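Local coordinates for protein sortase, SrtB family (Streptococcus pneumoniae PCS8235, PDB 4Y4Q) that probably acts as a cysteine transpeptidase that helps assemble the type II pilus, a virulence factor on the pneumococcal surface, at residues Asp113-Ile126 / Tyr183-Leu197. Residues are numbered along the deposited sequence; the frame is centred on the assembly and turned at random.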
loop_
_atom_site.group_PDB
_atom_site.type_symbol
_atom_site.label_atom_id
_atom_site.label_comp_id
_atom_site.label_asym_id
_atom_site.label_seq_id
_atom_site.Cartn_x
_atom_site.Cartn_y
_atom_site.Cartn_z
ATOM N N ASP A 113 -6.536 2.000 -6.084
ATOM C CA ASP A 113 -6.661 2.117 -7.534
ATOM C C ASP A 113 -8.111 1.823 -7.896
ATOM O O ASP A 113 -8.704 0.881 -7.371
ATOM C CB ASP A 113 -5.737 1.110 -8.220
ATOM C CG ASP A 113 -5.544 1.407 -9.696
ATOM O OD1 ASP A 113 -6.494 1.185 -10.501
ATOM O OD2 ASP A 113 -4.432 1.869 -10.048
ATOM N N ALA A 114 -8.684 2.640 -8.773
ATOM C CA ALA A 114 -10.087 2.495 -9.181
ATOM C C ALA A 114 -10.419 1.151 -9.837
ATOM O O ALA A 114 -11.586 0.784 -9.933
ATOM C CB ALA A 114 -10.497 3.650 -10.093
ATOM N N ARG A 115 -9.396 0.429 -10.282
ATOM C CA ARG A 115 -9.575 -0.866 -10.934
ATOM C C ARG A 115 -9.575 -2.040 -9.943
ATOM O O ARG A 115 -9.940 -3.172 -10.306
ATOM C CB ARG A 115 -8.494 -1.073 -12.016
ATOM C CG ARG A 115 -8.664 -0.179 -13.264
ATOM C CD ARG A 115 -7.371 -0.025 -14.043
ATOM N NE ARG A 115 -6.280 0.466 -13.198
ATOM C CZ ARG A 115 -5.027 0.636 -13.616
ATOM N NH1 ARG A 115 -4.703 0.350 -14.875
ATOM N NH2 ARG A 115 -4.100 1.089 -12.774
ATOM N N ASN A 116 -9.153 -1.778 -8.706
ATOM C CA ASN A 116 -9.103 -2.823 -7.679
ATOM C C ASN A 116 -10.447 -3.054 -6.979
ATOM O O ASN A 116 -11.268 -2.136 -6.856
ATOM C CB ASN A 116 -8.080 -2.479 -6.605
ATOM C CG ASN A 116 -6.667 -2.897 -6.968
ATOM O OD1 ASN A 116 -5.720 -2.145 -6.745
ATOM N ND2 ASN A 116 -6.511 -4.114 -7.495
ATOM N N ASN A 117 -10.658 -4.280 -6.507
ATOM C CA ASN A 117 -11.816 -4.586 -5.675
ATOM C C ASN A 117 -11.662 -3.913 -4.305
ATOM O O ASN A 117 -10.614 -4.043 -3.664
ATOM C CB ASN A 117 -11.966 -6.102 -5.521
ATOM C CG ASN A 117 -13.047 -6.486 -4.521
ATOM O OD1 ASN A 117 -12.794 -6.570 -3.315
ATOM N ND2 ASN A 117 -14.254 -6.734 -5.018
ATOM N N PRO A 118 -12.700 -3.193 -3.856
ATOM C CA PRO A 118 -12.617 -2.378 -2.639
ATOM C C PRO A 118 -12.598 -3.206 -1.352
ATOM O O PRO A 118 -12.417 -2.629 -0.276
ATOM C CB PRO A 118 -13.895 -1.528 -2.698
ATOM C CG PRO A 118 -14.861 -2.373 -3.478
ATOM C CD PRO A 118 -14.022 -3.095 -4.506
ATOM N N LYS A 119 -12.793 -4.519 -1.457
ATOM C CA LYS A 119 -12.724 -5.391 -0.287
ATOM C C LYS A 119 -11.448 -6.223 -0.280
ATOM O O LYS A 119 -11.402 -7.281 0.347
ATOM C CB LYS A 119 -13.937 -6.316 -0.230
ATOM C CG LYS A 119 -15.251 -5.617 0.033
ATOM C CD LYS A 119 -16.423 -6.582 -0.178
ATOM C CE LYS A 119 -17.744 -5.968 0.263
ATOM N NZ LYS A 119 -17.856 -4.551 -0.185
ATOM N N PHE A 120 -10.420 -5.738 -0.975
ATOM C CA PHE A 120 -9.108 -6.394 -1.014
ATOM C C PHE A 120 -9.149 -7.880 -1.397
ATOM O O PHE A 120 -8.373 -8.685 -0.882
ATOM C CB PHE A 120 -8.371 -6.189 0.310
ATOM C CG PHE A 120 -7.938 -4.769 0.530
ATOM C CD1 PHE A 120 -8.838 -3.818 0.985
ATOM C CD2 PHE A 120 -6.641 -4.375 0.242
ATOM C CE1 PHE A 120 -8.446 -2.500 1.166
ATOM C CE2 PHE A 120 -6.246 -3.061 0.415
ATOM C CZ PHE A 120 -7.154 -2.123 0.882
ATOM N N GLU A 121 -10.052 -8.230 -2.304
ATOM C CA GLU A 121 -10.148 -9.596 -2.800
ATOM C C GLU A 121 -9.097 -9.913 -3.862
ATOM O O GLU A 121 -8.786 -11.085 -4.108
ATOM C CB GLU A 121 -11.545 -9.848 -3.372
ATOM C CG GLU A 121 -12.648 -9.692 -2.341
ATOM C CD GLU A 121 -13.996 -10.160 -2.849
ATOM O OE1 GLU A 121 -14.037 -10.850 -3.896
ATOM O OE2 GLU A 121 -15.011 -9.832 -2.194
ATOM N N ASP A 122 -8.565 -8.873 -4.499
ATOM C CA ASP A 122 -7.641 -9.059 -5.617
ATOM C C ASP A 122 -6.294 -9.528 -5.087
ATOM O O ASP A 122 -5.980 -9.313 -3.911
ATOM C CB ASP A 122 -7.436 -7.746 -6.381
ATOM C CG ASP A 122 -8.672 -7.309 -7.160
ATOM O OD1 ASP A 122 -9.552 -8.159 -7.426
ATOM O OD2 ASP A 122 -8.747 -6.107 -7.515
ATOM N N PHE A 123 -5.503 -10.149 -5.963
ATOM C CA PHE A 123 -4.173 -10.609 -5.609
ATOM C C PHE A 123 -3.290 -9.429 -5.222
ATOM O O PHE A 123 -2.756 -9.387 -4.118
ATOM C CB PHE A 123 -3.529 -11.390 -6.761
ATOM C CG PHE A 123 -2.038 -11.527 -6.616
ATOM C CD1 PHE A 123 -1.496 -12.361 -5.639
ATOM C CD2 PHE A 123 -1.179 -10.796 -7.428
ATOM C CE1 PHE A 123 -0.114 -12.471 -5.488
ATOM C CE2 PHE A 123 0.199 -10.902 -7.282
ATOM C CZ PHE A 123 0.731 -11.734 -6.309
ATOM N N ASN A 124 -3.164 -8.464 -6.124
ATOM C CA ASN A 124 -2.412 -7.253 -5.831
ATOM C C ASN A 124 -3.324 -6.032 -5.795
ATOM O O ASN A 124 -4.067 -5.771 -6.741
ATOM C CB ASN A 124 -1.298 -7.049 -6.859
ATOM C CG ASN A 124 -1.824 -6.965 -8.278
ATOM O OD1 ASN A 124 -2.718 -7.717 -8.667
ATOM N ND2 ASN A 124 -1.269 -6.047 -9.061
ATOM N N THR A 125 -3.257 -5.287 -4.698
ATOM C CA THR A 125 -4.045 -4.064 -4.547
ATOM C C THR A 125 -3.095 -2.885 -4.408
ATOM O O THR A 125 -2.198 -2.885 -3.544
ATOM C CB THR A 125 -4.919 -4.105 -3.285
ATOM O OG1 THR A 125 -5.765 -5.268 -3.306
ATOM C CG2 THR A 125 -5.778 -2.851 -3.206
ATOM N N ILE A 126 -3.291 -1.872 -5.243
ATOM C CA ILE A 126 -2.371 -0.740 -5.260
ATOM C C ILE A 126 -3.060 0.462 -4.631
ATOM O O ILE A 126 -4.192 0.814 -5.002
ATOM C CB ILE A 126 -1.909 -0.413 -6.693
ATOM C CG1 ILE A 126 -1.312 -1.670 -7.338
ATOM C CG2 ILE A 126 -0.906 0.744 -6.700
ATOM C CD1 ILE A 126 -0.831 -1.466 -8.749
ATOM N N TYR A 183 2.701 -1.173 -11.801
ATOM C CA TYR A 183 1.380 -0.587 -11.625
ATOM C C TYR A 183 0.376 -1.258 -12.557
ATOM O O TYR A 183 -0.159 -0.619 -13.465
ATOM C CB TYR A 183 1.434 0.923 -11.907
ATOM C CG TYR A 183 2.260 1.707 -10.898
ATOM C CD1 TYR A 183 1.739 2.033 -9.651
ATOM C CD2 TYR A 183 3.568 2.105 -11.193
ATOM C CE1 TYR A 183 2.500 2.746 -8.719
ATOM C CE2 TYR A 183 4.326 2.811 -10.279
ATOM C CZ TYR A 183 3.782 3.127 -9.040
ATOM O OH TYR A 183 4.526 3.833 -8.122
ATOM N N ASP A 184 0.133 -2.545 -12.319
ATOM C CA ASP A 184 -0.867 -3.332 -13.058
ATOM C C ASP A 184 -1.693 -4.045 -11.999
ATOM O O ASP A 184 -1.370 -5.166 -11.600
ATOM C CB ASP A 184 -0.165 -4.364 -13.935
ATOM C CG ASP A 184 -1.115 -5.120 -14.850
ATOM O OD1 ASP A 184 -2.348 -5.084 -14.644
ATOM O OD2 ASP A 184 -0.610 -5.758 -15.793
ATOM N N PRO A 185 -2.751 -3.386 -11.516
ATOM C CA PRO A 185 -3.469 -3.913 -10.352
ATOM C C PRO A 185 -4.418 -5.038 -10.752
ATOM O O PRO A 185 -4.874 -5.088 -11.897
ATOM C CB PRO A 185 -4.273 -2.697 -9.873
ATOM C CG PRO A 185 -4.616 -1.967 -11.192
ATOM C CD PRO A 185 -3.391 -2.181 -12.083
ATOM N N GLY A 186 -4.701 -5.938 -9.813
ATOM C CA GLY A 186 -5.732 -6.942 -10.011
ATOM C C GLY A 186 -5.383 -8.039 -10.998
ATOM O O GLY A 186 -6.239 -8.525 -11.732
ATOM N N ILE A 187 -4.125 -8.449 -11.000
ATOM C CA ILE A 187 -3.680 -9.537 -11.866
ATOM C C ILE A 187 -4.274 -10.902 -11.467
ATOM O O ILE A 187 -4.344 -11.246 -10.286
ATOM C CB ILE A 187 -2.157 -9.576 -11.880
ATOM C CG1 ILE A 187 -1.654 -8.286 -12.532
ATOM C CG2 ILE A 187 -1.657 -10.787 -12.637
ATOM C CD1 ILE A 187 -0.194 -8.107 -12.445
ATOM N N GLN A 188 -4.698 -11.669 -12.468
ATOM C CA GLN A 188 -5.362 -12.956 -12.257
ATOM C C GLN A 188 -4.613 -14.097 -12.918
ATOM O O GLN A 188 -3.956 -13.905 -13.947
ATOM C CB GLN A 188 -6.777 -12.920 -12.828
ATOM C CG GLN A 188 -7.691 -11.946 -12.127
ATOM C CD GLN A 188 -9.124 -12.410 -12.146
ATOM O OE1 GLN A 188 -9.430 -13.508 -11.681
ATOM N NE2 GLN A 188 -10.012 -11.585 -12.696
ATOM N N GLY A 189 -4.733 -15.287 -12.339
ATOM C CA GLY A 189 -4.073 -16.464 -12.876
ATOM C C GLY A 189 -2.803 -16.734 -12.096
ATOM O O GLY A 189 -2.025 -15.819 -11.837
ATOM N N GLU A 190 -2.598 -17.995 -11.736
ATOM C CA GLU A 190 -1.544 -18.406 -10.812
ATOM C C GLU A 190 -0.151 -18.095 -11.355
ATOM O O GLU A 190 0.618 -17.344 -10.731
ATOM C CB GLU A 190 -1.697 -19.906 -10.534
ATOM C CG GLU A 190 -0.795 -20.508 -9.464
ATOM C CD GLU A 190 -1.239 -21.920 -9.081
ATOM O OE1 GLU A 190 -2.458 -22.120 -8.875
ATOM O OE2 GLU A 190 -0.383 -22.830 -9.001
ATOM N N ASP A 191 0.162 -18.663 -12.521
ATOM C CA ASP A 191 1.477 -18.495 -13.133
ATOM C C ASP A 191 1.752 -17.026 -13.472
ATOM O O ASP A 191 2.894 -16.546 -13.365
ATOM C CB ASP A 191 1.604 -19.370 -14.382
ATOM C CG ASP A 191 1.481 -20.859 -14.075
ATOM O OD1 ASP A 191 0.339 -21.349 -13.940
ATOM O OD2 ASP A 191 2.525 -21.540 -13.985
ATOM N N ARG A 192 0.697 -16.307 -13.852
ATOM C CA ARG A 192 0.812 -14.883 -14.160
ATOM C C ARG A 192 1.069 -14.049 -12.901
ATOM O O ARG A 192 1.910 -13.144 -12.905
ATOM C CB ARG A 192 -0.439 -14.395 -14.898
ATOM C CG ARG A 192 -0.385 -12.937 -15.334
ATOM C CD ARG A 192 -1.649 -12.508 -16.080
ATOM N NE ARG A 192 -1.707 -13.035 -17.444
ATOM C CZ ARG A 192 -2.337 -14.157 -17.773
ATOM N NH1 ARG A 192 -2.953 -14.859 -16.831
ATOM N NH2 ARG A 192 -2.355 -14.585 -19.033
ATOM N N GLN A 193 0.355 -14.356 -11.821
ATOM C CA GLN A 193 0.616 -13.718 -10.539
ATOM C C GLN A 193 2.050 -14.018 -10.107
ATOM O O GLN A 193 2.761 -13.132 -9.631
ATOM C CB GLN A 193 -0.399 -14.178 -9.484
ATOM C CG GLN A 193 -1.769 -13.485 -9.574
ATOM C CD GLN A 193 -2.898 -14.331 -8.996
ATOM O OE1 GLN A 193 -2.673 -15.443 -8.519
ATOM N NE2 GLN A 193 -4.120 -13.811 -9.057
ATOM N N GLN A 194 2.496 -15.255 -10.314
ATOM C CA GLN A 194 3.855 -15.619 -9.914
ATOM C C GLN A 194 4.906 -14.799 -10.666
ATOM O O GLN A 194 5.880 -14.337 -10.073
ATOM C CB GLN A 194 4.118 -17.111 -10.100
ATOM C CG GLN A 194 5.467 -17.544 -9.530
ATOM C CD GLN A 194 5.505 -17.434 -8.012
ATOM O OE1 GLN A 194 4.706 -18.066 -7.319
ATOM N NE2 GLN A 194 6.417 -16.612 -7.488
ATOM N N ALA A 195 4.690 -14.602 -11.966
ATOM C CA ALA A 195 5.586 -13.782 -12.775
ATOM C C ALA A 195 5.597 -12.319 -12.321
ATOM O O ALA A 195 6.647 -11.667 -12.310
ATOM C CB ALA A 195 5.216 -13.885 -14.258
ATOM N N TYR A 196 4.437 -11.785 -11.955
ATOM C CA TYR A 196 4.391 -10.418 -11.430
ATOM C C TYR A 196 5.206 -10.329 -10.139
ATOM O O TYR A 196 5.950 -9.371 -9.927
ATOM C CB TYR A 196 2.943 -9.997 -11.155
ATOM C CG TYR A 196 2.772 -8.641 -10.487
ATOM C CD1 TYR A 196 2.814 -7.471 -11.231
ATOM C CD2 TYR A 196 2.512 -8.538 -9.126
ATOM C CE1 TYR A 196 2.630 -6.231 -10.638
ATOM C CE2 TYR A 196 2.329 -7.285 -8.513
ATOM C CZ TYR A 196 2.391 -6.150 -9.276
ATOM O OH TYR A 196 2.210 -4.920 -8.699
ATOM N N LEU A 197 5.046 -11.334 -9.281
ATOM C CA LEU A 197 5.750 -11.397 -8.002
ATOM C C LEU A 197 7.252 -11.503 -8.228
ATOM O O LEU A 197 8.039 -10.788 -7.600
ATOM C CB LEU A 197 5.260 -12.616 -7.228
ATOM C CG LEU A 197 5.183 -12.604 -5.707
ATOM C CD1 LEU A 197 4.528 -11.324 -5.195
ATOM C CD2 LEU A 197 4.377 -13.812 -5.291
HETATM O O HOH W 1 -1.581 2.213 -14.412
HETATM O O HOH W 2 -6.269 -10.332 -8.592
#
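Asp113 meets the Pro185 ring with its carboxylate, OD1 lying 3.7 Å from Pro185 CG. Arg115 lays one face of its guanidinium over the same ring, with NH2 3.4 Å from Pro185 CD. Asp113 holds that group in place through a salt bridge, taking NE on OD1 and NH2 on OD2; Tyr128 also bonds to Asp113 OD2. Next, the Asn116 amide brushes Pro185 CB and ties its own loop together: OD1 accepts from Ile126 N, while ND2 donates to Asp122 OD2 and Asn124 O.

Phe123 reaches for the helix. With CG anti to the backbone N (chi1 163°), its ring takes Gln193 CG over one face, 3.8 Å from the centroid, in a CH-pi contact. Gln193 NE2 is in turn anchored on Ile187 O at 2.9 Å, and Tyr196 CD2 and Leu197 CD1 meet the ring's edge.

Asn124, at the start of strand 124-129, binds the 184-187 loop through both ends of its amide. ND2 donates to Asp184 O at 2.7 Å. OD1 takes Ile187 N on a lone pair (2.8 Å). Separately, its backbone O accepts from Gly186 N. Finally, Ile126 CD1 packs 3.8 Å from Pro185 CB.

Swapping the O and N ends of the buried Asn124 amide would lose both side-chain bonds, so its rotation is fixed, and it joins the approach to helix 190-202 to a central strand of the sortase beta-barrel.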